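Local coordinates for G-protein interacting protein 1 (PDB 5Z1N) that probably binds heterotrimeric G proteins through their beta-gamma subunits, and carries phospholipid inside the helical C-terminal domain described here, at residues 20-25 / 32-37; 38-43 / 126-131; 63-68 / 107-112; 85-90 / 141-146. All coordinates share one frame; numbering follows the deposited sequence. Where two conformers were deposited one is given.

Overall arrangement
The four contacts tie together helices and one loop of a TNFAIP8-like domain that encloses a phosphatidylethanolamine. Contacts 1 and 2 share helix 31-53, and their centres are about 10 Å apart. They touch where I25 CG2 lies 3.8 Å from F131 CE1. Contact 2 leads on to contact 3 through F129 CZ and T109 OG1, 3.6 Å apart. Contact 1 reaches contact 4 through I24 CG2 and V141 CG2, also 3.6 Å apart. Contacts 3 and 4 do not touch, and their centres are about 29 Å apart. V21, F129 and V65, from contacts 1, 2 and 3, belong to the lipid pocket. In contact 4, the side chain of W142 is about 5 Å from the bound phosphatidylethanolamine.

Contact 1. Residues 20-25 / 32-37; sequences SVKKII and EKANEM
K22 and N35 form the polar edge of a helical hairpin. Helices 12-28 and 31-53 follow each other in the chain and pack antiparallel. The axes of the two short segments run at 155° and approach to 8.7 Å.

K22 NZ donates a hydrogen bond to N35 OD1 over 3.0 Å. The C=O...N angle is 156°, and the ammonium is tilted 19° from the carbonyl plane. K22 CG is anti to the backbone N and the rest of the chain is extended, which carries the amine across to the second helix. The same NZ makes a salt bridge with E38, about one turn further along helix 31-53. A leucine in place of K22 would probably leave N35 OD1 without this donor and E38 with one positive partner fewer.

The apolar part centres on I25 and A34. I25 CG2 rests on the backbone of A34, 3.7 Å from A34 CA. The other branch of the isoleucine ends in CD1, 3.7 Å from M37 CB, and the two side chains cross at about a right angle. The stem of K22 also touches A34, with K22 CG 4.0 Å from A34 CB. The small side chain of A34 is consistent with the close approach of the helices.

The charged end of K33 leads away from the contact and pairs with E36 of its own helix.

Around the hairpin, V21 packs on L132 of helix 119-132 and lines the lipid pocket. I24 rests on F137 of helix 135-144, and L154 of helix 151-158 touches S20, V21 and I24.

Contact 2. Residues 38-43 / 126-131; sequences EKNILK and RNTFAF. With PEF (di-palmitoyl-3-sn-phosphatidylethanolamine), chain B.
N40 and T128 meet at the buried heart of this small contact between helices 31-53 and 119-132. N40 ND2 lies 3.0 Å from T128 OG1. The hydrogen bond is weak, because the N-H...O angle is only 130°. N40 CB is almost as close, 3.2 Å from the same oxygen. T128 chi1 of -59° sets OG1 beside its own backbone N, where the hydroxyl also bonds to the carbonyl of L124 one turn back. That is its stronger bond.

The contacts of I41 are looser. The methyl branch of T128, anti to the backbone N, also faces helix 31-53, with T128 CG2 4.1 Å from I41 CG1. I41 CG1 is likewise 4.1 Å from C45, the end of one lipid chain. F129 makes a close contact with that chain, its CZ 3.5 Å from C44, and the ring meets it obliquely. The outer side, at N127, is open to solvent.

With a valine in place of T128, N40 ND2 would probably lose this acceptor and L124 O its hydroxyl partner.

The chemistry implies a divided interface. Between 38-43 and 126-131 the one polar link is a weak amide-hydroxyl bond, and I41 and F129 beside it face the lipid tail.

Contact 3. Residues 63-68 / 107-112; sequences AKVDRA and QETVTL
K64 and V65 both pack against E108, where helices 59-81 and 92-113 run antiparallel. The segment axes lie at 157° and approach to 8.9 Å. The stem of K64 crosses the glutamate obliquely, with K64 CB 3.6 Å from E108 CG and K64 CD 3.2 Å from E108 OE1. V65 uses both branches. V65 CG2 is 3.6 Å from E108 CB, and V65 CG1 is 3.5 Å from T109 OG1.

The charged ends do not meet directly, since K64 NZ stays 4.2 Å from E108 OE1. A water joins them, accepting from K64 NZ and donating to E108 OE1. E108 is bent at chi2 (-47°), which folds its carboxylate back over the lysine stem.

In the next shell, T109 OG1 is held by the carbonyl of A105 in the turn before. Helix 59-81 is kinked at K64 and V65, whose backbone N atoms lack the usual bond. A sodium ion is bound by D61 and V65, consistent with a site at this break. V65 also touches the phosphatidylethanolamine.

The contact thus has an apolar side by the lipid and an outer side where a water-mediated charge pair probably gives only mild, solvent-screened attraction.

Contact 4. Residues 85-90 / 141-146; sequences VKKAAD and VWDDLE
A88 and W142 bring their CA atoms to 5.5 Å where a tight turn of the 85-90 loop, closed by the bond from D90 N to K87 O, leans on helix 135-144. This is a loop-to-helix contact in the all-helical TNFAIP8-like fold. The loop links helices 59-81 and 92-113.

D143 does most of the gripping. Its OD1 accepts a hydrogen bond from A88 N over 2.8 Å, with an N-H...O angle of 158°. The donor comes in on the syn side, 31° out of the carboxylate plane. The methyl of A88 packs under the same carboxylate and also touches W142, with CB to CB at 3.9 Å. K87 crosses D143 at about a right angle. Its chain is bent at chi2 and chi3, which curls it back over the carboxylate and sets K87 NZ 3.7 Å from D143 OD1. This salt bridge is long and probably weak.

The indole of W142 leads away from the loop into the fold. NE1 bonds to the carbonyl of A79, and the ring meets Y83 edge-to-face. L76 and F80 of helix 59-81 also touch it.

Two waters fill out the polar side. One donates to both K86 O and W142 O. The other accepts from A89 N at 2.9 Å and donates to D143 OD2 at 2.5 Å, so both carboxylate oxygens of D143 are tied to the turn.

Contact 1. Residues 20-25 / 32-37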
# COMPACT_ATOMS: atom_id res chain seq x y z
N SER A 20 -10.40 -1.33 -3.44
CA SER A 20 -10.50 0.10 -3.20
C SER A 20 -9.29 0.84 -3.76
O SER A 20 -9.43 1.86 -4.47
CB SER A 20 -10.65 0.36 -1.69
OG SER A 20 -11.85 -0.20 -1.20
N VAL A 21 -8.09 0.33 -3.48
CA VAL A 21 -6.88 0.93 -4.04
C VAL A 21 -6.96 0.98 -5.56
O VAL A 21 -6.66 2.00 -6.19
CB VAL A 21 -5.63 0.15 -3.58
CG1 VAL A 21 -4.40 0.66 -4.29
CG2 VAL A 21 -5.47 0.27 -2.08
N LYS A 22 -7.39 -0.13 -6.18
CA LYS A 22 -7.41 -0.21 -7.64
C LYS A 22 -8.38 0.81 -8.23
O LYS A 22 -8.07 1.43 -9.26
CB LYS A 22 -7.79 -1.61 -8.10
CG LYS A 22 -7.81 -1.76 -9.61
CD LYS A 22 -8.20 -3.16 -10.06
CE LYS A 22 -8.05 -3.30 -11.57
NZ LYS A 22 -8.44 -4.64 -12.08
N LYS A 23 -9.54 0.99 -7.61
CA LYS A 23 -10.48 1.99 -8.13
C LYS A 23 -9.88 3.39 -8.05
O LYS A 23 -9.98 4.18 -9.01
CB LYS A 23 -11.80 1.93 -7.38
CG LYS A 23 -12.84 2.92 -7.90
CD LYS A 23 -14.26 2.54 -7.47
CE LYS A 23 -14.42 2.58 -5.96
NZ LYS A 23 -15.76 2.08 -5.53
N ILE A 24 -9.22 3.71 -6.93
CA ILE A 24 -8.59 5.02 -6.82
C ILE A 24 -7.51 5.21 -7.88
O ILE A 24 -7.42 6.27 -8.52
CB ILE A 24 -8.05 5.22 -5.39
CG1 ILE A 24 -9.22 5.43 -4.43
CG2 ILE A 24 -7.10 6.40 -5.34
CD1 ILE A 24 -8.85 5.32 -2.96
N ILE A 25 -6.69 4.17 -8.11
CA ILE A 25 -5.65 4.26 -9.13
C ILE A 25 -6.26 4.48 -10.50
O ILE A 25 -5.76 5.30 -11.29
CB ILE A 25 -4.77 3.00 -9.11
CG1 ILE A 25 -4.02 2.88 -7.78
CG2 ILE A 25 -3.77 3.03 -10.26
CD1 ILE A 25 -3.15 1.65 -7.71
N GLU A 32 -4.70 0.65 -17.43
CA GLU A 32 -3.51 -0.18 -17.59
C GLU A 32 -2.65 -0.14 -16.33
O GLU A 32 -2.21 -1.18 -15.83
CB GLU A 32 -2.70 0.27 -18.81
CG GLU A 32 -3.22 -0.28 -20.12
CD GLU A 32 -2.97 -1.77 -20.26
OE1 GLU A 32 -1.82 -2.20 -20.06
OE2 GLU A 32 -3.93 -2.50 -20.56
N LYS A 33 -2.40 1.07 -15.81
CA LYS A 33 -1.64 1.20 -14.58
C LYS A 33 -2.37 0.56 -13.41
O LYS A 33 -1.74 -0.04 -12.53
CB LYS A 33 -1.36 2.68 -14.31
CG LYS A 33 -0.63 2.97 -13.00
CD LYS A 33 0.77 2.34 -12.97
CE LYS A 33 1.64 2.83 -14.13
NZ LYS A 33 3.04 2.31 -14.03
N ALA A 34 -3.70 0.65 -13.38
CA ALA A 34 -4.45 0.04 -12.29
C ALA A 34 -4.36 -1.48 -12.33
O ALA A 34 -4.20 -2.12 -11.28
CB ALA A 34 -5.91 0.49 -12.34
N ASN A 35 -4.45 -2.06 -13.52
CA ASN A 35 -4.32 -3.51 -13.65
C ASN A 35 -2.91 -3.96 -13.29
O ASN A 35 -2.73 -4.96 -12.58
CB ASN A 35 -4.68 -3.94 -15.08
CG ASN A 35 -6.15 -3.73 -15.40
OD1 ASN A 35 -6.99 -3.69 -14.50
ND2 ASN A 35 -6.46 -3.60 -16.68
N GLU A 36 -1.90 -3.22 -13.76
CA GLU A 36 -0.52 -3.56 -13.43
C GLU A 36 -0.28 -3.48 -11.93
O GLU A 36 0.36 -4.37 -11.35
CB GLU A 36 0.45 -2.63 -14.17
CG GLU A 36 1.92 -2.92 -13.88
CD GLU A 36 2.82 -1.72 -14.12
OE1 GLU A 36 2.30 -0.59 -14.28
OE2 GLU A 36 4.06 -1.90 -14.14
N MET A 37 -0.77 -2.43 -11.28
CA MET A 37 -0.55 -2.27 -9.85
C MET A 37 -1.30 -3.33 -9.05
O MET A 37 -0.79 -3.82 -8.04
CB MET A 37 -0.97 -0.87 -9.40
CG MET A 37 -0.03 0.22 -9.90
SD MET A 37 1.59 0.14 -9.11
CE MET A 37 2.67 0.50 -10.49

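Contact 2. Residues 38-43 / 126-131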
# COMPACT_ATOMS: atom_id res chain seq x y z
N GLU A 38 -2.51 -3.71 -9.49
CA GLU A 38 -3.24 -4.78 -8.81
C GLU A 38 -2.46 -6.09 -8.89
O GLU A 38 -2.26 -6.77 -7.87
CB GLU A 38 -4.64 -4.94 -9.41
CG GLU A 38 -5.44 -6.09 -8.80
CD GLU A 38 -6.69 -6.43 -9.60
OE1 GLU A 38 -6.66 -6.32 -10.85
OE2 GLU A 38 -7.71 -6.80 -8.99
N LYS A 39 -2.01 -6.44 -10.10
CA LYS A 39 -1.20 -7.65 -10.25
C LYS A 39 0.06 -7.58 -9.40
O LYS A 39 0.44 -8.57 -8.77
CB LYS A 39 -0.84 -7.85 -11.72
CG LYS A 39 -0.06 -9.12 -12.00
CD LYS A 39 0.13 -9.36 -13.49
CE LYS A 39 1.34 -8.61 -14.03
NZ LYS A 39 1.95 -9.32 -15.19
N ASN A 40 0.72 -6.42 -9.37
CA ASN A 40 1.98 -6.29 -8.64
C ASN A 40 1.76 -6.46 -7.14
O ASN A 40 2.52 -7.16 -6.46
CB ASN A 40 2.62 -4.94 -8.93
CG ASN A 40 3.30 -4.90 -10.29
OD1 ASN A 40 3.31 -5.89 -11.03
ND2 ASN A 40 3.86 -3.74 -10.63
N ILE A 41 0.72 -5.80 -6.61
CA ILE A 41 0.41 -5.91 -5.19
C ILE A 41 0.13 -7.37 -4.83
O ILE A 41 0.67 -7.90 -3.85
CB ILE A 41 -0.79 -5.01 -4.83
CG1 ILE A 41 -0.40 -3.53 -4.93
CG2 ILE A 41 -1.30 -5.31 -3.43
CD1 ILE A 41 -1.56 -2.59 -4.71
N LEU A 42 -0.70 -8.04 -5.63
CA LEU A 42 -0.98 -9.45 -5.39
C LEU A 42 0.29 -10.29 -5.42
O LEU A 42 0.49 -11.14 -4.55
CB LEU A 42 -1.99 -9.97 -6.41
CG LEU A 42 -3.41 -9.43 -6.25
CD1 LEU A 42 -4.24 -9.75 -7.48
CD2 LEU A 42 -4.05 -10.01 -5.00
N LYS A 43 1.16 -10.05 -6.40
CA LYS A 43 2.37 -10.86 -6.55
C LYS A 43 3.29 -10.70 -5.34
O LYS A 43 3.76 -11.69 -4.77
CB LYS A 43 3.07 -10.44 -7.84
CG LYS A 43 4.50 -10.89 -8.01
CD LYS A 43 5.05 -10.33 -9.31
CE LYS A 43 6.23 -11.12 -9.83
NZ LYS A 43 6.55 -10.74 -11.24
N ARG A 126 10.10 -1.86 -6.21
CA ARG A 126 10.41 -0.43 -6.15
C ARG A 126 9.37 0.40 -6.90
O ARG A 126 8.91 1.43 -6.39
CB ARG A 126 11.81 -0.18 -6.72
CG ARG A 126 12.94 -0.70 -5.85
CD ARG A 126 14.27 -0.06 -6.22
NE ARG A 126 14.53 -0.14 -7.66
CZ ARG A 126 15.24 -1.11 -8.23
NH1 ARG A 126 15.76 -2.08 -7.49
NH2 ARG A 126 15.42 -1.11 -9.55
N ASN A 127 9.01 -0.01 -8.11
CA ASN A 127 8.05 0.76 -8.90
C ASN A 127 6.68 0.77 -8.25
O ASN A 127 5.99 1.80 -8.23
CB ASN A 127 7.95 0.20 -10.32
CG ASN A 127 9.17 0.52 -11.16
OD1 ASN A 127 9.89 1.48 -10.90
ND2 ASN A 127 9.39 -0.28 -12.20
N THR A 128 6.26 -0.38 -7.71
CA THR A 128 4.95 -0.47 -7.08
C THR A 128 4.86 0.44 -5.86
O THR A 128 3.95 1.26 -5.75
CB THR A 128 4.65 -1.92 -6.71
OG1 THR A 128 4.70 -2.72 -7.89
CG2 THR A 128 3.28 -2.04 -6.07
N PHE A 129 5.83 0.32 -4.94
CA PHE A 129 5.82 1.17 -3.76
C PHE A 129 6.01 2.64 -4.12
O PHE A 129 5.46 3.52 -3.45
CB PHE A 129 6.92 0.74 -2.78
CG PHE A 129 6.48 -0.29 -1.78
CD1 PHE A 129 5.92 0.09 -0.57
CD2 PHE A 129 6.65 -1.64 -2.04
CE1 PHE A 129 5.53 -0.86 0.35
CE2 PHE A 129 6.26 -2.59 -1.12
CZ PHE A 129 5.70 -2.20 0.08
N ALA A 130 6.79 2.92 -5.17
CA ALA A 130 7.02 4.30 -5.56
C ALA A 130 5.75 4.94 -6.08
O ALA A 130 5.50 6.13 -5.84
CB ALA A 130 8.13 4.38 -6.61
N PHE A 131 4.93 4.17 -6.80
CA PHE A 131 3.65 4.72 -7.24
C PHE A 131 2.68 4.84 -6.07
O PHE A 131 2.11 5.91 -5.83
CB PHE A 131 3.05 3.84 -8.34
CG PHE A 131 1.78 4.40 -8.92
CD1 PHE A 131 0.55 4.06 -8.39
CD2 PHE A 131 1.83 5.27 -9.99
CE1 PHE A 131 -0.61 4.57 -8.92
CE2 PHE A 131 0.66 5.79 -10.53
CZ PHE A 131 -0.56 5.43 -9.99
C2 PEF B . -4.33 -10.61 4.52
C1 PEF B . -3.41 -11.38 5.46
N PEF B . -3.73 -11.87 11.36
C3 PEF B . -5.66 -10.29 5.18
C4 PEF B . -2.40 -12.05 9.35
C5 PEF B . -2.44 -12.29 10.85
C10 PEF B . -3.87 -9.00 2.82
C11 PEF B . -3.05 -7.87 2.26
C12 PEF B . -3.91 -6.79 1.62
C13 PEF B . -3.04 -5.56 1.38
C14 PEF B . -3.73 -4.46 0.60
C15 PEF B . -2.92 -3.17 0.73
C16 PEF B . -3.48 -2.04 -0.13
C17 PEF B . -2.91 -0.69 0.30
C18 PEF B . -1.40 -0.74 0.51
C19 PEF B . -0.74 0.56 0.04
C20 PEF B . -1.42 1.80 0.63
C21 PEF B . -1.75 2.79 -0.48
C22 PEF B . -2.54 3.98 0.06
C23 PEF B . -3.20 4.76 -1.08
C24 PEF B . -3.88 6.01 -0.55
C25 PEF B . -4.68 6.70 -1.63
C30 PEF B . -5.80 -7.88 5.70
C31 PEF B . -5.60 -6.72 6.65
C32 PEF B . -4.35 -5.94 6.27
C33 PEF B . -3.09 -6.74 6.57
C34 PEF B . -1.96 -6.32 5.64
C35 PEF B . -0.63 -6.95 6.06
C36 PEF B . 0.33 -7.06 4.88
C37 PEF B . 1.77 -7.24 5.34
C38 PEF B . 2.69 -7.53 4.15
C39 PEF B . 3.87 -6.57 4.11
C40 PEF B . 4.81 -6.87 2.95
C41 PEF B . 4.12 -6.76 1.60
C42 PEF B . 3.63 -5.34 1.32
C43 PEF B . 3.12 -5.22 -0.11
C44 PEF B . 2.59 -3.82 -0.40
C45 PEF B . 2.30 -3.65 -1.88
O4 PEF B . -4.68 -9.60 2.14
O5 PEF B . -6.24 -7.70 4.58
O2 PEF B . -3.69 -9.38 4.21
O3 PEF B . -5.44 -9.23 6.10
O1P PEF B . -4.25 -14.54 7.29
O2P PEF B . -1.97 -13.26 6.98
O3P PEF B . -4.17 -12.17 6.36
O4P PEF B . -3.58 -12.57 8.74
P PEF B . -3.44 -13.26 7.30

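Contact 3. Residues 63-68 / 107-112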
# COMPACT_ATOMS: atom_id res chain seq x y z
N ALA A 63 9.03 -7.29 11.12
CA ALA A 63 8.75 -6.15 11.99
C ALA A 63 8.99 -4.82 11.27
O ALA A 63 8.12 -3.95 11.25
CB ALA A 63 9.61 -6.24 13.25
N LYS A 64 10.17 -4.68 10.66
CA LYS A 64 10.54 -3.43 9.99
C LYS A 64 9.47 -3.00 8.99
O LYS A 64 9.06 -1.84 8.96
CB LYS A 64 11.88 -3.59 9.28
CG LYS A 64 13.03 -4.05 10.16
CD LYS A 64 14.35 -3.90 9.42
CE LYS A 64 15.53 -4.40 10.24
NZ LYS A 64 16.83 -3.85 9.73
N VAL A 65 9.01 -3.93 8.15
CA VAL A 65 7.97 -3.58 7.19
C VAL A 65 6.69 -3.23 7.92
O VAL A 65 6.07 -2.18 7.68
CB VAL A 65 7.76 -4.72 6.17
CG1 VAL A 65 6.82 -4.28 5.07
CG2 VAL A 65 9.09 -5.16 5.59
N ASP A 66 6.30 -4.07 8.88
CA ASP A 66 5.05 -3.88 9.60
C ASP A 66 4.96 -2.47 10.15
O ASP A 66 4.08 -1.68 9.77
CB ASP A 66 4.95 -4.92 10.72
CG ASP A 66 3.83 -4.62 11.69
OD1 ASP A 66 2.66 -4.84 11.33
OD2 ASP A 66 4.12 -4.18 12.82
N ARG A 67 5.92 -2.11 11.01
CA ARG A 67 5.94 -0.78 11.60
C ARG A 67 5.83 0.29 10.52
O ARG A 67 4.99 1.20 10.61
CB ARG A 67 7.21 -0.59 12.43
CG ARG A 67 7.09 -1.11 13.85
CD ARG A 67 8.30 -0.70 14.69
NE ARG A 67 9.33 -1.72 14.71
CZ ARG A 67 9.34 -2.76 15.54
NH1 ARG A 67 10.32 -3.65 15.48
NH2 ARG A 67 8.36 -2.92 16.42
N ALA A 68 6.66 0.19 9.48
CA ALA A 68 6.65 1.22 8.45
C ALA A 68 5.26 1.35 7.85
O ALA A 68 4.69 2.45 7.80
CB ALA A 68 7.68 0.89 7.36
N GLN A 107 11.90 -0.04 1.08
CA GLN A 107 13.26 -0.52 1.26
C GLN A 107 13.27 -1.84 2.01
O GLN A 107 13.90 -2.81 1.57
CB GLN A 107 14.09 0.54 1.98
CG GLN A 107 14.26 1.81 1.14
CD GLN A 107 14.88 2.96 1.92
OE1 GLN A 107 14.84 2.98 3.15
NE2 GLN A 107 15.44 3.92 1.20
N GLU A 108 12.47 -1.93 3.08
CA GLU A 108 12.55 -3.14 3.87
C GLU A 108 11.94 -4.31 3.12
O GLU A 108 12.48 -5.43 3.17
CB GLU A 108 11.89 -2.93 5.23
CG GLU A 108 12.69 -2.01 6.13
CD GLU A 108 14.17 -2.37 6.16
OE1 GLU A 108 14.50 -3.57 6.28
OE2 GLU A 108 15.01 -1.44 6.07
N THR A 109 10.89 -4.06 2.34
CA THR A 109 10.35 -5.15 1.53
C THR A 109 11.40 -5.63 0.54
O THR A 109 11.59 -6.85 0.38
CB THR A 109 9.07 -4.71 0.82
OG1 THR A 109 8.09 -4.33 1.79
CG2 THR A 109 8.50 -5.85 -0.02
N VAL A 110 12.14 -4.70 -0.06
CA VAL A 110 13.22 -5.10 -0.95
C VAL A 110 14.20 -5.99 -0.20
O VAL A 110 14.52 -7.11 -0.64
CB VAL A 110 13.92 -3.86 -1.54
CG1 VAL A 110 15.28 -4.23 -2.11
CG2 VAL A 110 13.05 -3.23 -2.63
N THR A 111 14.60 -5.55 0.99
CA THR A 111 15.54 -6.34 1.77
C THR A 111 14.95 -7.70 2.10
O THR A 111 15.65 -8.72 2.05
CB THR A 111 15.93 -5.59 3.04
OG1 THR A 111 16.63 -4.39 2.68
CG2 THR A 111 16.82 -6.45 3.93
N LEU A 112 13.65 -7.74 2.36
CA LEU A 112 13.02 -9.01 2.71
C LEU A 112 13.04 -9.98 1.55
O LEU A 112 13.19 -11.19 1.75
CB LEU A 112 11.58 -8.77 3.17
CG LEU A 112 10.96 -9.85 4.05
CD1 LEU A 112 11.75 -10.00 5.34
CD2 LEU A 112 9.51 -9.51 4.35
O HOH W 1 16.88 -4.41 7.13

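Contact 4. Residues 85-90 / 141-146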
# COMPACT_ATOMS: atom_id res chain seq x y z
N VAL A 85 -12.14 19.16 3.80
CA VAL A 85 -12.18 20.45 4.49
C VAL A 85 -10.90 21.25 4.33
O VAL A 85 -10.89 22.45 4.64
CB VAL A 85 -12.53 20.29 5.99
CG1 VAL A 85 -13.97 19.82 6.15
CG2 VAL A 85 -11.57 19.32 6.66
N LYS A 86 -9.81 20.64 3.86
CA LYS A 86 -8.58 21.35 3.54
C LYS A 86 -8.07 20.88 2.19
O LYS A 86 -8.30 19.74 1.79
CB LYS A 86 -7.50 21.12 4.61
CG LYS A 86 -7.78 21.80 5.94
CD LYS A 86 -6.57 21.73 6.86
CE LYS A 86 -6.81 22.48 8.15
NZ LYS A 86 -5.57 22.57 8.98
N LYS A 87 -7.38 21.78 1.49
CA LYS A 87 -6.76 21.42 0.22
C LYS A 87 -5.48 20.62 0.47
O LYS A 87 -4.87 20.70 1.54
CB LYS A 87 -6.44 22.67 -0.61
CG LYS A 87 -7.63 23.57 -0.86
CD LYS A 87 -8.81 22.81 -1.46
CE LYS A 87 -8.47 22.24 -2.83
NZ LYS A 87 -9.58 21.41 -3.38
N ALA A 88 -5.09 19.84 -0.54
CA ALA A 88 -3.93 18.97 -0.39
C ALA A 88 -2.67 19.77 -0.07
O ALA A 88 -1.80 19.29 0.68
CB ALA A 88 -3.73 18.13 -1.65
N ALA A 89 -2.54 20.98 -0.62
CA ALA A 89 -1.36 21.79 -0.36
C ALA A 89 -1.21 22.11 1.12
O ALA A 89 -0.09 22.23 1.63
CB ALA A 89 -1.41 23.08 -1.18
N ASP A 90 -2.33 22.24 1.83
CA ASP A 90 -2.30 22.49 3.26
C ASP A 90 -1.99 21.24 4.08
O ASP A 90 -1.80 21.35 5.30
CB ASP A 90 -3.65 23.07 3.71
CG ASP A 90 -3.96 24.40 3.05
OD1 ASP A 90 -3.05 25.25 2.98
OD2 ASP A 90 -5.11 24.59 2.60
N VAL A 141 -5.03 12.58 -5.12
CA VAL A 141 -6.17 11.92 -4.50
C VAL A 141 -6.93 12.89 -3.60
O VAL A 141 -8.16 12.97 -3.64
CB VAL A 141 -5.71 10.67 -3.73
CG1 VAL A 141 -6.73 10.27 -2.68
CG2 VAL A 141 -5.45 9.52 -4.69
N TRP A 142 -6.20 13.65 -2.79
CA TRP A 142 -6.84 14.53 -1.81
C TRP A 142 -7.50 15.74 -2.45
O TRP A 142 -8.37 16.35 -1.83
CB TRP A 142 -5.82 14.98 -0.76
CG TRP A 142 -6.00 14.31 0.57
CD1 TRP A 142 -6.52 14.87 1.71
CD2 TRP A 142 -5.66 12.96 0.91
NE1 TRP A 142 -6.52 13.95 2.73
CE2 TRP A 142 -6.00 12.77 2.27
CE3 TRP A 142 -5.10 11.89 0.20
CZ2 TRP A 142 -5.80 11.56 2.92
CZ3 TRP A 142 -4.90 10.69 0.86
CH2 TRP A 142 -5.25 10.53 2.21
N ASP A 143 -7.12 16.10 -3.68
CA ASP A 143 -7.70 17.28 -4.31
C ASP A 143 -8.69 16.98 -5.44
O ASP A 143 -9.64 17.75 -5.62
CB ASP A 143 -6.61 18.19 -4.87
CG ASP A 143 -6.14 19.22 -3.87
OD1 ASP A 143 -6.69 19.25 -2.75
OD2 ASP A 143 -5.22 19.99 -4.20
N ASP A 144 -8.50 15.90 -6.19
CA ASP A 144 -9.16 15.74 -7.48
C ASP A 144 -10.10 14.55 -7.55
O ASP A 144 -10.60 14.23 -8.63
CB ASP A 144 -8.10 15.63 -8.59
CG ASP A 144 -7.35 16.93 -8.82
OD1 ASP A 144 -7.79 17.97 -8.28
OD2 ASP A 144 -6.32 16.92 -9.53
N LEU A 145 -10.37 13.88 -6.43
CA LEU A 145 -11.29 12.75 -6.43
C LEU A 145 -12.71 13.22 -6.14
O LEU A 145 -12.93 14.19 -5.41
CB LEU A 145 -10.89 11.70 -5.40
CG LEU A 145 -9.76 10.72 -5.73
CD1 LEU A 145 -9.70 9.63 -4.68
CD2 LEU A 145 -9.92 10.13 -7.12
N GLU A 146 -13.68 12.50 -6.70
CA GLU A 146 -15.05 12.67 -6.28
C GLU A 146 -15.28 11.89 -4.99
O GLU A 146 -14.50 11.01 -4.61
CB GLU A 146 -16.03 12.18 -7.36
CG GLU A 146 -15.50 12.28 -8.79
CD GLU A 146 -15.54 13.69 -9.35
OE1 GLU A 146 -16.17 14.57 -8.72
OE2 GLU A 146 -14.95 13.92 -10.42
O HOH W 2 -9.27 17.27 0.80
O HOH W 3 -3.77 21.68 -3.10